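Local coordinates for protein agmatinase (Burkholderia thailandensis, PDB 4DZ4) that probably hydrolyses agmatine to putrescine and urea as a member of the arginase family that binds two manganese ions per subunit, at residues E7-Y10 with R16-S19; Y21-E26 with M36-T41; A186-L191 with D208-N213; C166-D171 with S197-I202; T124-Q127 with R131-T134. All blocks are in the same frame, centred on the assembly; numbering follows the deposited sequence.

In the fold
Contacts 1 and 2 lie side by side in the N-terminal region, their centres about 9 Å apart, and R17 of contact 1 bonds to R37 and N39 of contact 2. Both depend on arginine side chains, with water bridges at the surface in contact 1 and fewer, partly buried bonds in contact 2. Contacts 3 and 4 occupy the opposite side of the chain's centre, interlocked along the sequence and joined through N213 and Q199. Contact 3 is apolar and partly buried, whereas contact 4 is buried, partly polar and next to manganese. Contact 5 is all-apolar core packing of a helix on a strand. Contacts 2, 4 and 5 all reach the one parallel sheet.

Contact 1 (E7-Y10 with R16-S19); sequences ETLY and RRPS
R16 and L9 carry most of this surface contact, in which the N-terminal loop 7-10 lies against the segment 16-19. CD2 of L9 sits over one face of the R16 guanidinium, off its centre and 3.7 Å from NH2 of R16, while the two side chains run antiparallel. E7 takes the edge of the same group in a salt bridge, R16 NH2 to E7 OE2 at 2.9 Å and nearly straight (160°). The oxygen sits in the guanidinium plane but is met from above its own carboxylate plane, the two planes being 61° apart. NH2 of R16 adds a weak bond to T8 O, and NH1 binds G11 O, just after Y10. Three waters thicken the grip: one joins E7 OE2 to R16 NE, a second joins E7 OE1 to R16 O, and a third links R16 NH2 with T8 O and Y10 N. E7 OE1 also accepts from G3 N. The other branch of L9, CD1, packs on R17 and P18, 3.6 Å from CG of R17 and 4.1 Å from CD of P18. Outward, the ring of Y10 meets W105 of a second subunit. Segment 7-10 precedes the short helix 13-16 and segment 16-19 follows from its end; the guanidinium of R17 leads inward from there, binding R37 O and the side chain of N39 on strand 39-40.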
# COMPACT_ATOMS: atom_id res chain seq x y z
N GLU B 7 -16.39 -19.94 35.40
CA GLU B 7 -16.13 -19.74 33.95
C GLU B 7 -14.85 -18.93 33.78
O GLU B 7 -14.72 -17.83 34.31
CB GLU B 7 -17.29 -19.00 33.27
CG GLU B 7 -17.11 -18.89 31.75
CD GLU B 7 -18.20 -18.09 31.04
OE1 GLU B 7 -18.95 -17.30 31.69
OE2 GLU B 7 -18.31 -18.26 29.80
N THR B 8 -13.90 -19.50 33.04
CA THR B 8 -12.72 -18.75 32.65
C THR B 8 -13.11 -17.99 31.38
O THR B 8 -13.85 -18.53 30.55
CB THR B 8 -11.55 -19.68 32.31
OG1 THR B 8 -11.88 -20.40 31.11
CG2 THR B 8 -11.27 -20.66 33.46
N LEU B 9 -12.64 -16.75 31.26
CA LEU B 9 -12.97 -15.93 30.12
C LEU B 9 -11.75 -15.83 29.23
O LEU B 9 -10.98 -14.88 29.32
CB LEU B 9 -13.41 -14.54 30.59
CG LEU B 9 -14.65 -14.47 31.50
CD1 LEU B 9 -15.01 -13.02 31.71
CD2 LEU B 9 -15.83 -15.23 30.90
N TYR B 10 -11.55 -16.84 28.41
CA TYR B 10 -10.50 -16.78 27.41
C TYR B 10 -11.13 -16.25 26.15
O TYR B 10 -11.89 -16.95 25.50
CB TYR B 10 -9.91 -18.18 27.18
CG TYR B 10 -9.05 -18.65 28.32
CD1 TYR B 10 -7.72 -18.24 28.42
CD2 TYR B 10 -9.55 -19.50 29.29
CE1 TYR B 10 -6.92 -18.65 29.48
CE2 TYR B 10 -8.75 -19.91 30.36
CZ TYR B 10 -7.44 -19.48 30.44
OH TYR B 10 -6.62 -19.89 31.47
N ARG B 16 -18.29 -10.56 27.14
CA ARG B 16 -18.48 -11.66 28.09
C ARG B 16 -18.30 -11.26 29.56
O ARG B 16 -18.93 -11.86 30.46
CB ARG B 16 -17.53 -12.83 27.77
CG ARG B 16 -17.77 -13.52 26.43
CD ARG B 16 -16.67 -14.56 26.17
NE ARG B 16 -16.79 -15.71 27.06
CZ ARG B 16 -15.83 -16.60 27.31
NH1 ARG B 16 -14.63 -16.49 26.74
NH2 ARG B 16 -16.07 -17.63 28.13
N ARG B 17 -17.43 -10.30 29.84
CA ARG B 17 -17.19 -9.91 31.25
C ARG B 17 -18.44 -9.38 31.95
O ARG B 17 -19.08 -8.44 31.49
CB ARG B 17 -16.06 -8.87 31.37
CG ARG B 17 -14.66 -9.45 31.45
CD ARG B 17 -13.65 -8.39 31.89
NE ARG B 17 -13.88 -7.22 31.07
CZ ARG B 17 -13.30 -6.98 29.91
NH1 ARG B 17 -12.38 -7.80 29.40
NH2 ARG B 17 -13.67 -5.90 29.24
N PRO B 18 -18.78 -9.96 33.10
CA PRO B 18 -19.98 -9.54 33.82
C PRO B 18 -19.83 -8.20 34.56
O PRO B 18 -20.84 -7.59 34.87
CB PRO B 18 -20.17 -10.66 34.86
CG PRO B 18 -18.81 -11.26 35.04
CD PRO B 18 -18.14 -11.15 33.69
N SER B 19 -18.60 -7.78 34.86
CA SER B 19 -18.33 -6.54 35.62
C SER B 19 -17.59 -5.56 34.74
O SER B 19 -16.92 -5.97 33.79
CB SER B 19 -17.47 -6.86 36.85
OG SER B 19 -16.80 -5.73 37.40
O HOH W 1 -19.53 -16.65 27.76
O HOH W 2 -19.93 -14.69 30.33
O HOH W 3 -13.34 -19.24 28.00

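Contact 2 (Y21-E26 with M36-T41); sequences YGSSIE and MRRNYT. With EDO (1,2-ethanediol), chain Y.
R38 and G22 make the two hydrogen bonds of this contact: the guanidinium meets the carbonyl end-on, with both terminal nitrogens on one oxygen. R38 NH1 reaches G22 O at 2.7 Å (153°), and the more bent bond from R38 NH2 to the same G22 O is 3.0 Å long. Both donors come from the same face of the carbonyl plane, yet the oxygen lies in the plane of the guanidinium. This double grip limits rotation of the arginine head, which two successive kinks in its chain, at chi2 and chi3, bring there. Stacking of flat charged groups is the second kind of interaction. The carboxylate of E26 and the guanidinium of R37 are almost parallel, 8° apart, with CG of E26 over one face of the arginine, 3.8 Å from NE of R37. No N-H points at the carboxylate: E26 OE1 is 4.2 Å from R37 NH1 and well out of the guanidinium plane, so any attraction is probably one of charge, without a hydrogen bond. Each group spends its bonds elsewhere, E26 on the backbone N atoms of D12 and G13, and R37 NH1 on A30 O and V32 O. A 1,2-ethanediol, probably from the crystallisation liquor, donates from O2 to E26 O (2.7 Å) and also binds T28. In the fold, the 21-26 loop lies beside the start of strand 39-40, outermost in this chain's sheet; N39 and the following T41 bond by backbone to D100 of strand 98-103. R38 rests on V98 of that strand, and M36 packs on C310 of helix 300-323.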
# COMPACT_ATOMS: atom_id res chain seq x y z
N TYR B 21 -15.08 -3.86 35.83
CA TYR B 21 -13.69 -3.99 36.26
C TYR B 21 -13.01 -5.23 35.73
O TYR B 21 -13.68 -6.24 35.49
CB TYR B 21 -13.63 -4.04 37.79
CG TYR B 21 -14.05 -2.73 38.40
CD1 TYR B 21 -13.21 -1.63 38.37
CD2 TYR B 21 -15.30 -2.59 39.00
CE1 TYR B 21 -13.59 -0.42 38.91
CE2 TYR B 21 -15.68 -1.39 39.56
CZ TYR B 21 -14.82 -0.30 39.50
OH TYR B 21 -15.20 0.90 40.07
N GLY B 22 -11.70 -5.14 35.53
CA GLY B 22 -10.85 -6.31 35.27
C GLY B 22 -10.54 -6.54 33.81
O GLY B 22 -11.30 -6.15 32.95
N SER B 23 -9.39 -7.17 33.55
CA SER B 23 -9.02 -7.59 32.20
C SER B 23 -9.23 -9.09 32.05
O SER B 23 -9.38 -9.81 33.05
CB SER B 23 -7.56 -7.28 31.93
OG SER B 23 -7.33 -5.90 32.05
N SER B 24 -9.25 -9.56 30.82
CA SER B 24 -9.33 -10.99 30.60
C SER B 24 -8.46 -11.37 29.42
O SER B 24 -8.19 -10.54 28.57
CB SER B 24 -10.76 -11.49 30.44
OG SER B 24 -11.48 -10.76 29.50
N ILE B 25 -8.04 -12.63 29.37
CA ILE B 25 -7.10 -13.11 28.37
C ILE B 25 -7.66 -12.96 26.94
O ILE B 25 -8.82 -13.30 26.69
CB ILE B 25 -6.78 -14.60 28.63
CG1 ILE B 25 -6.15 -14.78 30.03
CG2 ILE B 25 -5.89 -15.16 27.53
CD1 ILE B 25 -4.83 -14.04 30.20
N GLU B 26 -6.84 -12.46 26.02
CA GLU B 26 -7.19 -12.45 24.59
C GLU B 26 -6.02 -12.96 23.74
O GLU B 26 -4.87 -12.75 24.10
CB GLU B 26 -7.51 -11.01 24.11
CG GLU B 26 -8.62 -10.35 24.90
CD GLU B 26 -10.02 -10.60 24.35
OE1 GLU B 26 -10.20 -11.41 23.40
OE2 GLU B 26 -10.96 -9.98 24.89
N MET B 36 -9.32 -1.07 23.91
CA MET B 36 -8.60 -1.79 24.98
C MET B 36 -9.45 -2.90 25.59
O MET B 36 -9.36 -3.21 26.79
CB MET B 36 -8.02 -0.83 26.05
CG MET B 36 -6.75 -0.16 25.54
SD MET B 36 -6.01 0.95 26.73
CE MET B 36 -5.14 -0.24 27.76
N ARG B 37 -10.28 -3.52 24.74
CA ARG B 37 -11.14 -4.66 25.12
C ARG B 37 -12.16 -4.37 26.20
O ARG B 37 -12.69 -5.31 26.79
CB ARG B 37 -10.31 -5.90 25.57
CG ARG B 37 -9.13 -6.24 24.66
CD ARG B 37 -9.58 -6.62 23.26
NE ARG B 37 -8.44 -7.27 22.60
CZ ARG B 37 -8.52 -7.99 21.49
NH1 ARG B 37 -9.69 -8.14 20.87
NH2 ARG B 37 -7.43 -8.58 21.01
N ARG B 38 -12.42 -3.10 26.49
CA ARG B 38 -13.36 -2.74 27.54
C ARG B 38 -14.80 -3.15 27.20
O ARG B 38 -15.17 -3.34 26.03
CB ARG B 38 -13.24 -1.24 27.89
CG ARG B 38 -11.90 -0.81 28.48
CD ARG B 38 -11.17 -1.92 29.25
NE ARG B 38 -11.90 -2.39 30.40
CZ ARG B 38 -11.68 -3.56 31.01
NH1 ARG B 38 -12.42 -3.87 32.04
NH2 ARG B 38 -10.76 -4.43 30.56
N ASN B 39 -15.61 -3.34 28.25
CA ASN B 39 -16.98 -3.80 28.00
C ASN B 39 -17.72 -2.89 27.02
O ASN B 39 -17.74 -1.67 27.22
CB ASN B 39 -17.80 -3.80 29.29
CG ASN B 39 -17.32 -4.82 30.29
OD1 ASN B 39 -16.29 -5.47 30.11
ND2 ASN B 39 -18.08 -4.99 31.37
N TYR B 40 -18.32 -3.48 26.00
CA TYR B 40 -19.29 -2.77 25.16
C TYR B 40 -20.63 -2.67 25.89
O TYR B 40 -21.30 -3.69 26.13
CB TYR B 40 -19.54 -3.55 23.87
CG TYR B 40 -18.68 -3.17 22.68
CD1 TYR B 40 -18.38 -1.83 22.37
CD2 TYR B 40 -18.22 -4.16 21.81
CE1 TYR B 40 -17.60 -1.51 21.26
CE2 TYR B 40 -17.47 -3.85 20.67
CZ TYR B 40 -17.18 -2.54 20.41
OH TYR B 40 -16.44 -2.24 19.29
N THR B 41 -21.03 -1.45 26.19
CA THR B 41 -22.31 -1.24 26.91
C THR B 41 -22.71 0.22 26.86
O THR B 41 -21.85 1.09 26.75
CB THR B 41 -22.24 -1.68 28.40
OG1 THR B 41 -23.54 -1.58 29.00
CG2 THR B 41 -21.22 -0.82 29.20
C1 EDO Y . -4.98 -8.65 25.10
O1 EDO Y . -5.73 -9.04 26.26
C2 EDO Y . -3.77 -9.53 24.82
O2 EDO Y . -3.92 -10.24 23.61

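Contact 3 (A186-L191 with D208-N213); sequences AVKDGL and DYLGIN
V187 and L210 meet at a slant, the isopropyl group of the valine straddling one methyl of the leucine. CD1 of L210 lies 3.9 Å from CB of V187 and almost as close to CG2, 4.0 Å away on V187, so it sits against the fork of the valine rather than on a single branch. With CG beside the backbone N (chi1 -54°) and chi2 near 180°, L210 brings CD1 to the helix. I212 runs antiparallel to the same valine, its CD1 4.2 Å from CG2 of V187. The chain of K188 brings NZ to 4.2 Å from CD2 of L210. The backbones that present these groups are both tightly turned. On one side helix 182-188 ends in a Schellman motif, with G190 at positive phi, L191 N bonded to A186 O and G190 N to V187 O. On the other, a type I' beta turn runs from Y209 to I212 with L210 and G211 at its corners. An Asx turn overlaps its start, D208 OD1 accepting from L210 N at 2.9 Å, with that N above the carboxylate plane. L210 also packs on T168 of the loop that carries the manganese ligand D167, and the side chain of I212 is about 8 Å from that of D167. Between the segments the chemistry is that of hydrocarbon contact; K188 NZ and D208 OD2, 6.0 Å apart, are too far for a salt bridge and probably add only a weak long-range attraction.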
# COMPACT_ATOMS: atom_id res chain seq x y z
N ALA B 186 -15.23 28.58 19.76
CA ALA B 186 -15.13 28.25 21.19
C ALA B 186 -14.63 29.45 22.01
O ALA B 186 -15.16 29.74 23.08
CB ALA B 186 -14.23 27.04 21.42
N VAL B 187 -13.64 30.18 21.50
CA VAL B 187 -13.18 31.40 22.18
C VAL B 187 -14.24 32.51 22.17
O VAL B 187 -14.52 33.13 23.21
CB VAL B 187 -11.85 31.95 21.61
CG1 VAL B 187 -11.57 33.35 22.17
CG2 VAL B 187 -10.72 30.99 21.94
N LYS B 188 -14.85 32.74 21.02
CA LYS B 188 -15.91 33.74 20.94
C LYS B 188 -17.12 33.40 21.84
O LYS B 188 -17.76 34.30 22.39
CB LYS B 188 -16.33 33.96 19.48
CG LYS B 188 -15.19 34.50 18.60
CD LYS B 188 -14.67 35.88 19.02
CE LYS B 188 -13.18 35.97 18.73
NZ LYS B 188 -12.55 37.24 19.18
N ASP B 189 -17.43 32.11 22.01
CA ASP B 189 -18.53 31.68 22.90
C ASP B 189 -18.14 31.77 24.38
O ASP B 189 -19.00 31.57 25.23
CB ASP B 189 -18.98 30.24 22.61
CG ASP B 189 -19.63 30.06 21.25
OD1 ASP B 189 -19.89 31.06 20.52
OD2 ASP B 189 -19.90 28.88 20.92
N GLY B 190 -16.87 32.05 24.68
CA GLY B 190 -16.37 32.03 26.06
C GLY B 190 -16.27 30.63 26.68
O GLY B 190 -16.24 30.50 27.91
N LEU B 191 -16.17 29.59 25.83
CA LEU B 191 -16.04 28.21 26.30
C LEU B 191 -14.68 27.94 26.88
O LEU B 191 -14.54 27.11 27.78
CB LEU B 191 -16.31 27.19 25.18
CG LEU B 191 -17.74 27.19 24.63
CD1 LEU B 191 -17.86 26.15 23.53
CD2 LEU B 191 -18.75 26.92 25.74
N ASP B 208 -3.95 35.86 13.97
CA ASP B 208 -4.52 36.17 15.28
C ASP B 208 -4.80 34.87 16.06
O ASP B 208 -5.82 34.22 15.85
CB ASP B 208 -5.78 37.03 15.11
CG ASP B 208 -6.36 37.51 16.42
OD1 ASP B 208 -5.83 37.17 17.49
OD2 ASP B 208 -7.37 38.24 16.36
N TYR B 209 -3.88 34.51 16.95
CA TYR B 209 -3.98 33.28 17.73
C TYR B 209 -4.88 33.49 18.96
O TYR B 209 -4.98 32.60 19.82
CB TYR B 209 -2.59 32.79 18.18
CG TYR B 209 -1.72 32.20 17.08
CD1 TYR B 209 -1.94 30.90 16.60
CD2 TYR B 209 -0.68 32.95 16.52
CE1 TYR B 209 -1.13 30.36 15.60
CE2 TYR B 209 0.14 32.42 15.54
CZ TYR B 209 -0.09 31.13 15.06
OH TYR B 209 0.75 30.65 14.06
N LEU B 210 -5.50 34.68 19.03
CA LEU B 210 -6.54 34.99 20.05
C LEU B 210 -6.01 35.00 21.50
O LEU B 210 -6.76 34.82 22.46
CB LEU B 210 -7.74 34.04 19.92
CG LEU B 210 -8.43 33.89 18.55
CD1 LEU B 210 -9.50 32.80 18.61
CD2 LEU B 210 -9.00 35.22 18.05
N GLY B 211 -4.70 35.20 21.66
CA GLY B 211 -4.10 35.27 22.99
C GLY B 211 -3.86 33.91 23.64
O GLY B 211 -3.49 33.86 24.81
N ILE B 212 -4.11 32.81 22.93
CA ILE B 212 -3.83 31.46 23.45
C ILE B 212 -2.30 31.27 23.49
O ILE B 212 -1.61 31.70 22.56
CB ILE B 212 -4.49 30.34 22.60
CG1 ILE B 212 -6.02 30.56 22.52
CG2 ILE B 212 -4.20 28.97 23.20
CD1 ILE B 212 -6.77 29.61 21.59
N ASN B 213 -1.78 30.68 24.57
CA ASN B 213 -0.33 30.38 24.65
C ASN B 213 0.05 29.32 23.62
O ASN B 213 -0.62 28.30 23.53
CB ASN B 213 0.01 29.89 26.04
CG ASN B 213 -0.35 30.91 27.09
OD1 ASN B 213 0.32 31.93 27.22
ND2 ASN B 213 -1.42 30.66 27.83

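Contact 4 (C166-D171 with S197-I202); sequences CDTWAD and SVQVGI. With MN (manganese (II) ion), chain P.
The loop 166-171 runs alongside strand 198-202, with C166 and I202 nearest at 6.6 Å between their CA atoms and the chain turning a corner at G201. Q199 reaches over from the strand with CG anti to its carbonyl carbon (chi1 -64°) and the rest of the chain extended. Its NE2 gives a weak, bent bond to C166 O (2.9 Å, 124°) and also bonds with ND1 of H161 on the adjacent strand 158-162. The amide oxygen is tied by water: a water 2.7 Å from T168 OG1, from which it accepts, donates to Q199 OE1. I202 packs on C166, its CD1 3.5 Å from the backbone N of C166. This is the loop after strand 158-162 of the parallel arginase-type alpha/beta sheet, and its D163-x-H165-x-D167 sequence supplies ligands to both manganese ions. D167 binds one of them through OD2 alone at 2.0 Å, while OD1 accepts from a manganese-bound water; H139, D163 and D246 complete the protein ligands of that ion. Within the loop, C166 SG lies over the rim of one face of the W169 ring, 3.7 Å above its plane, and accepts from T168 N along an almost straight line (165°). W169 in turn donates through NE1 to W205 O and packs on L83 of a third subunit.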
# COMPACT_ATOMS: atom_id res chain seq x y z
N CYS B 166 -3.75 25.60 14.84
CA CYS B 166 -4.40 26.31 15.95
C CYS B 166 -5.92 26.17 15.93
O CYS B 166 -6.59 26.28 16.99
CB CYS B 166 -4.02 27.78 15.93
SG CYS B 166 -4.55 28.66 14.44
N ASP B 167 -6.48 25.92 14.74
CA ASP B 167 -7.93 25.82 14.55
C ASP B 167 -8.70 27.02 15.09
O ASP B 167 -9.88 26.91 15.48
CB ASP B 167 -8.44 24.48 15.10
CG ASP B 167 -7.75 23.28 14.42
OD1 ASP B 167 -7.26 23.46 13.27
OD2 ASP B 167 -7.70 22.18 15.01
N THR B 168 -8.04 28.18 15.09
CA THR B 168 -8.64 29.43 15.53
C THR B 168 -8.69 30.50 14.42
O THR B 168 -8.85 31.67 14.69
CB THR B 168 -7.88 30.00 16.77
OG1 THR B 168 -6.47 30.07 16.45
CG2 THR B 168 -8.08 29.13 17.99
N TRP B 169 -8.58 30.08 13.15
CA TRP B 169 -8.75 30.99 12.02
C TRP B 169 -10.16 31.54 12.03
O TRP B 169 -11.10 30.80 12.33
CB TRP B 169 -8.43 30.28 10.70
CG TRP B 169 -6.95 29.98 10.60
CD1 TRP B 169 -5.91 30.88 10.32
CD2 TRP B 169 -6.29 28.70 10.83
NE1 TRP B 169 -4.69 30.24 10.35
CE2 TRP B 169 -4.85 28.94 10.65
CE3 TRP B 169 -6.73 27.42 11.14
CZ2 TRP B 169 -3.90 27.91 10.80
CZ3 TRP B 169 -5.78 26.38 11.27
CH2 TRP B 169 -4.40 26.63 11.10
N ALA B 170 -10.30 32.83 11.72
CA ALA B 170 -11.59 33.50 11.84
C ALA B 170 -12.62 32.92 10.86
O ALA B 170 -12.30 32.57 9.71
CB ALA B 170 -11.43 35.01 11.65
N ASP B 171 -13.86 32.81 11.33
CA ASP B 171 -14.94 32.29 10.51
C ASP B 171 -16.19 33.08 10.90
O ASP B 171 -16.66 32.94 12.01
CB ASP B 171 -15.14 30.81 10.82
CG ASP B 171 -16.07 30.10 9.82
OD1 ASP B 171 -16.89 30.79 9.18
OD2 ASP B 171 -15.97 28.85 9.70
N SER B 197 -5.00 28.63 28.46
CA SER B 197 -5.03 27.53 27.49
C SER B 197 -3.72 27.49 26.75
O SER B 197 -2.98 28.47 26.72
CB SER B 197 -6.17 27.75 26.48
OG SER B 197 -7.43 27.56 27.13
N VAL B 198 -3.44 26.36 26.13
CA VAL B 198 -2.12 26.18 25.51
C VAL B 198 -2.21 25.26 24.31
O VAL B 198 -2.93 24.23 24.34
CB VAL B 198 -1.07 25.68 26.55
CG1 VAL B 198 -1.49 24.34 27.18
CG2 VAL B 198 0.33 25.60 25.92
N GLN B 199 -1.46 25.61 23.26
CA GLN B 199 -1.45 24.85 22.03
C GLN B 199 -0.01 24.37 21.81
O GLN B 199 0.91 25.17 21.88
CB GLN B 199 -1.96 25.72 20.89
CG GLN B 199 -3.43 26.12 21.09
CD GLN B 199 -3.98 27.01 20.00
OE1 GLN B 199 -3.39 28.04 19.64
NE2 GLN B 199 -5.12 26.61 19.43
N VAL B 200 0.14 23.08 21.57
CA VAL B 200 1.46 22.42 21.62
C VAL B 200 1.73 21.69 20.29
O VAL B 200 0.91 20.87 19.84
CB VAL B 200 1.51 21.37 22.75
CG1 VAL B 200 2.91 20.75 22.82
CG2 VAL B 200 1.17 22.01 24.11
N GLY B 201 2.87 21.98 19.67
CA GLY B 201 3.26 21.36 18.40
C GLY B 201 2.87 22.18 17.17
O GLY B 201 3.10 21.76 16.02
N ILE B 202 2.30 23.36 17.42
CA ILE B 202 1.87 24.29 16.35
C ILE B 202 2.97 24.54 15.33
O ILE B 202 4.12 24.76 15.68
CB ILE B 202 1.35 25.63 16.92
CG1 ILE B 202 0.13 25.40 17.84
CG2 ILE B 202 1.05 26.61 15.76
CD1 ILE B 202 -1.13 24.87 17.11
MN MN P . -7.01 20.35 14.59
O HOH W 4 -6.13 20.70 12.89
O HOH W 5 -4.77 30.05 18.54

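Contact 5 (T124-Q127 with R131-T134); sequences TILQ and RMLT
L126, whose CD2 touches CG of M132, has its carbonyl O held by NZ of K152 from helix 142-153; I125 O, one residue back, accepts from OG of S128. These bonds serve carbonyls near the C-terminal end of helix 114-126, where the chain turns from helix into strand 131-136. The turn is the second half of a beta-alpha-beta crossover in the parallel sheet: strand 98-103 leads into the helix, and the returning strand 131-136 lies beyond strand 49-54. Between the two segments the contact itself is wholly apolar and buried, with M132 as its centre. The methionine points toward the helix and crosses both I125 and L126 at about a right angle. Its CG meets the branch methyl CG2 of I125 at 3.6 Å, the tightest approach here, and stands 4.1 Å from CD2 of L126. SD sits in the notch between the two helix residues, 4.1 Å from CG of L126 and 4.2 Å from CB of I125. Helix 142-153 packs against the same methionine through L145 and H149, and H149 also touches L126, so M132 is held by two helices on one face of the sheet. I125 reaches further to V50 of strand 49-54. L133 packs on the opposite sheet face, against helix 300-323, while the backbone of M132 bonds to A286 of strand 282-289. At the end of the methionine, a bend at chi3 (69°) turns the methyl to the end of the isoleucine, CE of M132 lying 3.8 Å from CD1 of I125.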
# COMPACT_ATOMS: atom_id res chain seq x y z
N THR B 124 -25.72 13.29 27.53
CA THR B 124 -26.18 12.03 28.06
C THR B 124 -25.10 11.35 28.91
O THR B 124 -25.36 10.88 30.02
CB THR B 124 -26.64 11.09 26.92
OG1 THR B 124 -27.81 11.66 26.33
CG2 THR B 124 -27.00 9.72 27.46
N ILE B 125 -23.89 11.29 28.38
CA ILE B 125 -22.81 10.60 29.11
C ILE B 125 -22.45 11.39 30.36
O ILE B 125 -22.27 10.83 31.44
CB ILE B 125 -21.59 10.37 28.19
CG1 ILE B 125 -21.98 9.36 27.09
CG2 ILE B 125 -20.39 9.90 29.01
CD1 ILE B 125 -21.07 9.43 25.87
N LEU B 126 -22.41 12.72 30.24
CA LEU B 126 -22.01 13.55 31.37
C LEU B 126 -23.00 13.53 32.54
O LEU B 126 -22.61 13.81 33.67
CB LEU B 126 -21.68 14.98 30.93
CG LEU B 126 -20.47 15.07 30.01
CD1 LEU B 126 -20.34 16.50 29.50
CD2 LEU B 126 -19.22 14.65 30.74
N GLN B 127 -24.25 13.13 32.29
CA GLN B 127 -25.25 13.01 33.35
C GLN B 127 -24.84 11.90 34.33
O GLN B 127 -25.25 11.93 35.51
CB GLN B 127 -26.68 12.81 32.79
N ARG B 131 -16.17 10.44 33.10
CA ARG B 131 -15.40 11.32 32.21
C ARG B 131 -15.57 10.78 30.80
O ARG B 131 -15.80 9.57 30.63
CB ARG B 131 -13.91 11.25 32.52
CG ARG B 131 -13.50 11.51 33.96
CD ARG B 131 -13.69 12.95 34.36
NE ARG B 131 -13.04 13.16 35.65
CZ ARG B 131 -13.10 14.28 36.35
NH1 ARG B 131 -13.81 15.31 35.91
NH2 ARG B 131 -12.44 14.36 37.49
N MET B 132 -15.40 11.65 29.81
CA MET B 132 -15.44 11.24 28.40
C MET B 132 -14.04 11.22 27.80
O MET B 132 -13.30 12.19 27.92
CB MET B 132 -16.32 12.16 27.55
CG MET B 132 -17.79 12.05 27.88
SD MET B 132 -18.78 13.10 26.80
CE MET B 132 -18.61 12.30 25.20
N LEU B 133 -13.69 10.08 27.21
CA LEU B 133 -12.51 9.99 26.33
C LEU B 133 -13.04 9.68 24.93
O LEU B 133 -13.51 8.57 24.66
CB LEU B 133 -11.61 8.86 26.84
CG LEU B 133 -10.32 8.63 26.05
CD1 LEU B 133 -9.58 9.91 25.80
CD2 LEU B 133 -9.42 7.60 26.74
N THR B 134 -13.01 10.67 24.04
CA THR B 134 -13.70 10.54 22.77
C THR B 134 -12.70 10.36 21.62
O THR B 134 -11.68 11.02 21.58
CB THR B 134 -14.62 11.75 22.54
OG1 THR B 134 -15.48 11.91 23.68
CG2 THR B 134 -15.52 11.54 21.30